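Local coordinates for protein F01G10.3, confirmed by transcript evidence (Caenorhabditis elegans, PDB 3K6J) that probably acts as an NAD+-dependent (3S)-3-hydroxyacyl-CoA dehydrogenase, the dehydrogenase part of a multifunctional enzyme, and binds a zinc ion, at residues Y255-L258 against P259-D263; D355-V358 against I359-M362. All blocks are in the same frame, centred on the assembly; numbering follows the deposited sequence.

Overall arrangement
Contact 1 comes first along the chain: residues 255-258 leave helix 234-253 through a short loop and residues 259-263 open helix 259-269. Contact 2, about a hundred residues later, is the first two turns of helix 355-375. Their centres lie about 12 Å apart, on the same side of the chain's centre, and they touch: Tyr257 meets Val358, Tyr255 meets Phe361, and Ile262 meets Met362. Both pack on helix 234-253, and helix 259-269 also reaches contact 2 through Ile265 and Ile266. The later helix is thus docked onto the part of the chain that belongs to the C-terminal 3-hydroxyacyl-CoA dehydrogenase family region, away from the zinc site.

Contact 1 (Y255-L258 against P259-D263); sequences YGYL and PHQID
Leu258 and Gln261 hold each other at the start of helix 259-269, where Leu258 occupies the N-cap position. The Gln261 side chain can be followed outward. Its CB sits 3.3 Å from the Leu258 O, and CG lies against one face of the His260 ring, offset toward the rim. CG is anti to Gln261's own carbonyl carbon (chi1 -54°), and beyond it the chain is extended, which carries the amide back alongside the first turn to the backbone N of Leu258. There OE1 accepts the backbone N-H of Leu258 at 3.2 Å in a nearly straight bond (170° at the hydrogen), with the donor tilted modestly from the carbonyl plane. The same oxygen stands 3.8 Å from the CA of Tyr257 and approaches that ring obliquely.

The Leu258 O is turned into the first turn of the helix and takes two amides. Ile262 N reaches it at 3.2 Å, nearly along the C=O axis, while Gln261 N comes closer, at 2.9 Å, but from above the carbonyl plane and in a more bent bond (133° at the hydrogen).

Apolar groups fill in around these bonds. Tyr257 CB rests 3.7 Å from CD1 of Ile262, and Leu258 CD1 meets CE1 at the edge of the His260 ring at 3.8 Å. Beyond the two segments, the Leu258 side chain packs on helix 333-341, and Asp263 hydrogen-bonds Met276 N, Thr277 OG1 and Tyr320 OH.

Leu258 offers no side-chain acceptor to cap the first turn, so the polar work at this helix start is shared: its carbonyl receives amides of the turn, and its own N-H is met by the Gln261 amide oxygen three residues on, tying the loop to the helix in both directions.

Contact 2 (D355-V358 against I359-M362); sequences DQDV and INFM
Asn360 OD1 receives the NE2 of Gln356 at 2.8 Å, a side-chain bond reaching one turn forward along helix 355-375. It is a bent bond, 131° at the hydrogen, and NE2 comes to the oxygen from above the carbonyl plane. The two amides are turned 58° against each other. Gln356 gets there by folding over: CG is anti to its backbone N (chi1 -166°), and a bend at the next torsion swings the amide forward along the helix.

The other branch of Asn360 faces a water. ND2 donates to it at 3.3 Å, and the water in turn donates to Asp357 OD2 at 2.7 Å, bridging side chains three residues apart. Asp357 OD1 meanwhile takes the backbone N-H of Ile353, just before the helix. An alanine in place of Asn360 would probably leave the Gln356 amide free to turn and the water held by Asp357 without the N-H it accepts from ND2.

Round the helix from this polar strip the contacts are apolar. Val358 CG1 and the CE methyl of Met362 lie side by side, tight at 3.3 Å, the methyl brought back by a bend at the last torsion of Met362. Ile265 and Ile266 of helix 259-269 pack against this side, Ile265 on Val358 and Ile266 on Met362, while Leu251 of helix 234-253 meets Val358 and Phe361.

Underneath runs the regular ladder of backbone bonds four residues apart, such as Phe361 N to Asp357 O at 2.8 Å. The whole is an amphipathic alpha-helical start, with a direct i to i+4 side-chain bond and a water-mediated i to i+3 link on one side and helix-helix packing on another.

Contact 1 (Y255-L258 against P259-D263)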
ATOM      1  N   TYR A 255      10.007  16.325 -21.460  1.00 50.52           N
ATOM      2  CA  TYR A 255       9.897  17.723 -21.064  1.00 49.62           C
ATOM      3  C   TYR A 255      11.115  17.973 -20.210  1.00 49.08           C
ATOM      4  O   TYR A 255      11.947  17.083 -20.045  1.00 49.12           O
ATOM      5  CB  TYR A 255       8.582  17.972 -20.312  1.00 49.85           C
ATOM      6  CG  TYR A 255       7.369  17.491 -21.087  1.00 49.83           C
ATOM      7  CD1 TYR A 255       6.630  18.368 -21.876  1.00 49.65           C
ATOM      8  CD2 TYR A 255       6.980  16.148 -21.055  1.00 50.13           C
ATOM      9  CE1 TYR A 255       5.522  17.925 -22.601  1.00 50.72           C
ATOM     10  CE2 TYR A 255       5.879  15.698 -21.774  1.00 50.52           C
ATOM     11  CZ  TYR A 255       5.153  16.588 -22.549  1.00 51.60           C
ATOM     12  OH  TYR A 255       4.052  16.140 -23.269  1.00 53.00           O
ATOM     13  N   GLY A 256      11.269  19.168 -19.676  1.00 48.21           N
ATOM     14  CA  GLY A 256      12.525  19.435 -18.994  1.00 47.56           C
ATOM     15  C   GLY A 256      12.444  19.373 -17.495  1.00 47.05           C
ATOM     16  O   GLY A 256      13.300  19.925 -16.821  1.00 47.23           O
ATOM     17  N   TYR A 257      11.417  18.716 -16.959  1.00 46.36           N
ATOM     18  CA  TYR A 257      11.165  18.792 -15.514  1.00 45.43           C
ATOM     19  C   TYR A 257      12.174  17.999 -14.685  1.00 44.63           C
ATOM     20  O   TYR A 257      12.574  16.901 -15.052  1.00 44.09           O
ATOM     21  CB  TYR A 257       9.735  18.380 -15.175  1.00 45.50           C
ATOM     22  CG  TYR A 257       8.668  19.366 -15.613  1.00 45.40           C
ATOM     23  CD1 TYR A 257       8.142  19.322 -16.902  1.00 45.37           C
ATOM     24  CD2 TYR A 257       8.167  20.329 -14.730  1.00 46.18           C
ATOM     25  CE1 TYR A 257       7.158  20.207 -17.313  1.00 45.62           C
ATOM     26  CE2 TYR A 257       7.162  21.232 -15.135  1.00 46.30           C
ATOM     27  CZ  TYR A 257       6.672  21.159 -16.429  1.00 46.25           C
ATOM     28  OH  TYR A 257       5.694  22.029 -16.859  1.00 46.85           O
ATOM     29  N   LEU A 258      12.605  18.611 -13.586  1.00 44.00           N
ATOM     30  CA  LEU A 258      13.534  18.004 -12.653  1.00 43.56           C
ATOM     31  C   LEU A 258      12.736  17.374 -11.503  1.00 43.22           C
ATOM     32  O   LEU A 258      11.596  17.780 -11.237  1.00 42.84           O
ATOM     33  CB  LEU A 258      14.534  19.041 -12.116  1.00 43.41           C
ATOM     34  CG  LEU A 258      15.164  20.087 -13.044  1.00 44.57           C
ATOM     35  CD1 LEU A 258      16.290  20.856 -12.344  1.00 44.35           C
ATOM     36  CD2 LEU A 258      15.661  19.474 -14.359  1.00 45.41           C
ATOM     37  N   PRO A 259      13.332  16.373 -10.824  1.00 42.68           N
ATOM     38  CA  PRO A 259      12.633  15.643  -9.782  1.00 41.80           C
ATOM     39  C   PRO A 259      11.923  16.518  -8.768  1.00 40.97           C
ATOM     40  O   PRO A 259      10.726  16.336  -8.554  1.00 40.05           O
ATOM     41  CB  PRO A 259      13.754  14.826  -9.151  1.00 42.31           C
ATOM     42  CG  PRO A 259      14.547  14.426 -10.356  1.00 42.45           C
ATOM     43  CD  PRO A 259      14.589  15.689 -11.184  1.00 42.54           C
ATOM     44  N   HIS A 260      12.639  17.461  -8.158  1.00 40.59           N
ATOM     45  CA  HIS A 260      12.031  18.305  -7.120  1.00 39.96           C
ATOM     46  C   HIS A 260      10.865  19.137  -7.656  1.00 39.10           C
ATOM     47  O   HIS A 260      10.010  19.531  -6.886  1.00 38.98           O
ATOM     48  CB  HIS A 260      13.068  19.201  -6.417  1.00 40.47           C
ATOM     49  CG  HIS A 260      13.607  20.300  -7.290  1.00 42.12           C
ATOM     50  ND1 HIS A 260      14.549  20.076  -8.275  1.00 43.12           N
ATOM     51  CD2 HIS A 260      13.309  21.620  -7.345  1.00 42.67           C
ATOM     52  CE1 HIS A 260      14.817  21.214  -8.890  1.00 44.55           C
ATOM     53  NE2 HIS A 260      14.077  22.166  -8.346  1.00 44.74           N
ATOM     54  N   GLN A 261      10.826  19.384  -8.969  1.00 38.63           N
ATOM     55  CA  GLN A 261       9.732  20.159  -9.585  1.00 38.33           C
ATOM     56  C   GLN A 261       8.449  19.335  -9.712  1.00 37.45           C
ATOM     57  O   GLN A 261       7.365  19.775  -9.305  1.00 37.26           O
ATOM     58  CB  GLN A 261      10.133  20.732 -10.943  1.00 38.20           C
ATOM     59  CG  GLN A 261      11.403  21.552 -10.878  1.00 39.00           C
ATOM     60  CD  GLN A 261      11.671  22.303 -12.146  1.00 40.95           C
ATOM     61  OE1 GLN A 261      11.763  21.714 -13.227  1.00 42.45           O
ATOM     62  NE2 GLN A 261      11.802  23.624 -12.029  1.00 40.87           N
ATOM     63  N   ILE A 262       8.594  18.139 -10.266  1.00 36.44           N
ATOM     64  CA  ILE A 262       7.524  17.145 -10.296  1.00 35.42           C
ATOM     65  C   ILE A 262       7.000  16.829  -8.885  1.00 34.95           C
ATOM     66  O   ILE A 262       5.796  16.925  -8.626  1.00 35.08           O
ATOM     67  CB  ILE A 262       8.015  15.863 -10.974  1.00 35.62           C
ATOM     68  CG1 ILE A 262       8.279  16.159 -12.458  1.00 34.90           C
ATOM     69  CG2 ILE A 262       6.993  14.729 -10.761  1.00 34.70           C
ATOM     70  CD1 ILE A 262       9.331  15.346 -13.073  1.00 33.70           C
ATOM     71  N   ASP A 263       7.903  16.481  -7.977  1.00 33.77           N
ATOM     72  CA  ASP A 263       7.515  16.109  -6.633  1.00 33.01           C
ATOM     73  C   ASP A 263       6.790  17.260  -5.932  1.00 33.08           C
ATOM     74  O   ASP A 263       5.865  17.037  -5.137  1.00 33.02           O
ATOM     75  CB  ASP A 263       8.735  15.664  -5.841  1.00 32.95           C
ATOM     76  CG  ASP A 263       9.276  14.309  -6.300  1.00 32.54           C
ATOM     77  OD1 ASP A 263       8.723  13.705  -7.242  1.00 31.28           O
ATOM     78  OD2 ASP A 263      10.267  13.837  -5.704  1.00 32.39           O
TER

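Contact 2 (D355-V358 against I359-M362)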
ATOM      1  N   ASP A 355       1.359  23.801 -14.109  1.00 50.62           N
ATOM      2  CA  ASP A 355       1.232  22.816 -13.037  1.00 49.14           C
ATOM      3  C   ASP A 355       0.005  21.891 -13.213  1.00 48.38           C
ATOM      4  O   ASP A 355       0.111  20.672 -13.061  1.00 47.93           O
ATOM      5  CB  ASP A 355       1.176  23.523 -11.675  1.00 49.01           C
ATOM      6  CG  ASP A 355       2.541  24.015 -11.190  1.00 48.69           C
ATOM      7  OD1 ASP A 355       2.663  24.317  -9.980  1.00 48.73           O
ATOM      8  OD2 ASP A 355       3.491  24.108 -11.988  1.00 47.82           O
ATOM      9  N   GLN A 356      -1.150  22.468 -13.543  1.00 47.41           N
ATOM     10  CA  GLN A 356      -2.368  21.673 -13.741  1.00 46.44           C
ATOM     11  C   GLN A 356      -2.212  20.600 -14.823  1.00 45.23           C
ATOM     12  O   GLN A 356      -2.620  19.468 -14.609  1.00 45.63           O
ATOM     13  CB  GLN A 356      -3.605  22.559 -13.975  1.00 46.79           C
ATOM     14  CG  GLN A 356      -4.950  21.824 -13.860  1.00 49.22           C
ATOM     15  CD  GLN A 356      -5.062  20.918 -12.609  1.00 51.55           C
ATOM     16  OE1 GLN A 356      -4.794  21.355 -11.481  1.00 54.66           O
ATOM     17  NE2 GLN A 356      -5.470  19.662 -12.813  1.00 50.69           N
ATOM     18  N   ASP A 357      -1.594  20.942 -15.950  1.00 43.70           N
ATOM     19  CA  ASP A 357      -1.312  19.977 -17.018  1.00 42.24           C
ATOM     20  C   ASP A 357      -0.387  18.846 -16.569  1.00 41.24           C
ATOM     21  O   ASP A 357      -0.561  17.696 -16.989  1.00 40.53           O
ATOM     22  CB  ASP A 357      -0.697  20.667 -18.243  1.00 42.04           C
ATOM     23  CG  ASP A 357      -1.643  21.676 -18.900  1.00 42.99           C
ATOM     24  OD1 ASP A 357      -1.133  22.580 -19.608  1.00 44.66           O
ATOM     25  OD2 ASP A 357      -2.876  21.580 -18.715  1.00 40.07           O
ATOM     26  N   VAL A 358       0.611  19.194 -15.753  1.00 39.78           N
ATOM     27  CA  VAL A 358       1.505  18.219 -15.122  1.00 38.90           C
ATOM     28  C   VAL A 358       0.720  17.161 -14.316  1.00 37.79           C
ATOM     29  O   VAL A 358       0.892  15.960 -14.532  1.00 37.77           O
ATOM     30  CB  VAL A 358       2.564  18.927 -14.211  1.00 38.79           C
ATOM     31  CG1 VAL A 358       3.353  17.913 -13.394  1.00 38.53           C
ATOM     32  CG2 VAL A 358       3.520  19.777 -15.063  1.00 39.78           C
ATOM     33  N   ILE A 359      -0.135  17.632 -13.404  1.00 36.68           N
ATOM     34  CA  ILE A 359      -1.041  16.784 -12.629  1.00 35.99           C
ATOM     35  C   ILE A 359      -1.922  15.913 -13.539  1.00 35.41           C
ATOM     36  O   ILE A 359      -2.008  14.711 -13.341  1.00 35.25           O
ATOM     37  CB  ILE A 359      -1.904  17.619 -11.643  1.00 36.01           C
ATOM     38  CG1 ILE A 359      -1.082  18.071 -10.429  1.00 36.30           C
ATOM     39  CG2 ILE A 359      -3.154  16.857 -11.188  1.00 35.74           C
ATOM     40  CD1 ILE A 359      -0.339  16.953  -9.677  1.00 36.34           C
ATOM     41  N   ASN A 360      -2.545  16.514 -14.551  1.00 34.59           N
ATOM     42  CA  ASN A 360      -3.368  15.763 -15.486  1.00 33.92           C
ATOM     43  C   ASN A 360      -2.590  14.677 -16.211  1.00 32.95           C
ATOM     44  O   ASN A 360      -3.081  13.564 -16.389  1.00 32.93           O
ATOM     45  CB  ASN A 360      -4.029  16.710 -16.492  1.00 34.20           C
ATOM     46  CG  ASN A 360      -4.984  17.671 -15.833  1.00 35.52           C
ATOM     47  OD1 ASN A 360      -5.339  17.517 -14.662  1.00 37.66           O
ATOM     48  ND2 ASN A 360      -5.421  18.669 -16.584  1.00 37.05           N
ATOM     49  N   PHE A 361      -1.380  15.019 -16.635  1.00 32.39           N
ATOM     50  CA  PHE A 361      -0.484  14.101 -17.349  1.00 31.69           C
ATOM     51  C   PHE A 361      -0.170  12.865 -16.495  1.00 31.21           C
ATOM     52  O   PHE A 361      -0.062  11.747 -17.014  1.00 31.47           O
ATOM     53  CB  PHE A 361       0.807  14.839 -17.732  1.00 30.93           C
ATOM     54  CG  PHE A 361       1.687  14.089 -18.708  1.00 31.59           C
ATOM     55  CD1 PHE A 361       1.398  14.078 -20.077  1.00 31.08           C
ATOM     56  CD2 PHE A 361       2.829  13.415 -18.271  1.00 31.80           C
ATOM     57  CE1 PHE A 361       2.229  13.392 -20.995  1.00 30.20           C
ATOM     58  CE2 PHE A 361       3.645  12.718 -19.181  1.00 32.12           C
ATOM     59  CZ  PHE A 361       3.336  12.719 -20.555  1.00 29.79           C
ATOM     60  N   MET A 362      -0.027  13.075 -15.190  1.00 30.80           N
ATOM     61  CA  MET A 362       0.223  11.966 -14.246  1.00 30.59           C
ATOM     62  C   MET A 362      -1.035  11.210 -13.810  1.00 29.64           C
ATOM     63  O   MET A 362      -1.056   9.999 -13.825  1.00 28.99           O
ATOM     64  CB  MET A 362       0.982  12.462 -13.006  1.00 30.43           C
ATOM     65  CG  MET A 362       2.493  12.483 -13.196  1.00 31.76           C
ATOM     66  SD  MET A 362       3.392  13.390 -11.920  1.00 36.49           S
ATOM     67  CE  MET A 362       2.704  15.019 -12.000  1.00 30.67           C
TER
HETATM   68  O   HOH W   1      -4.048  19.270 -19.477  1.00 42.81           O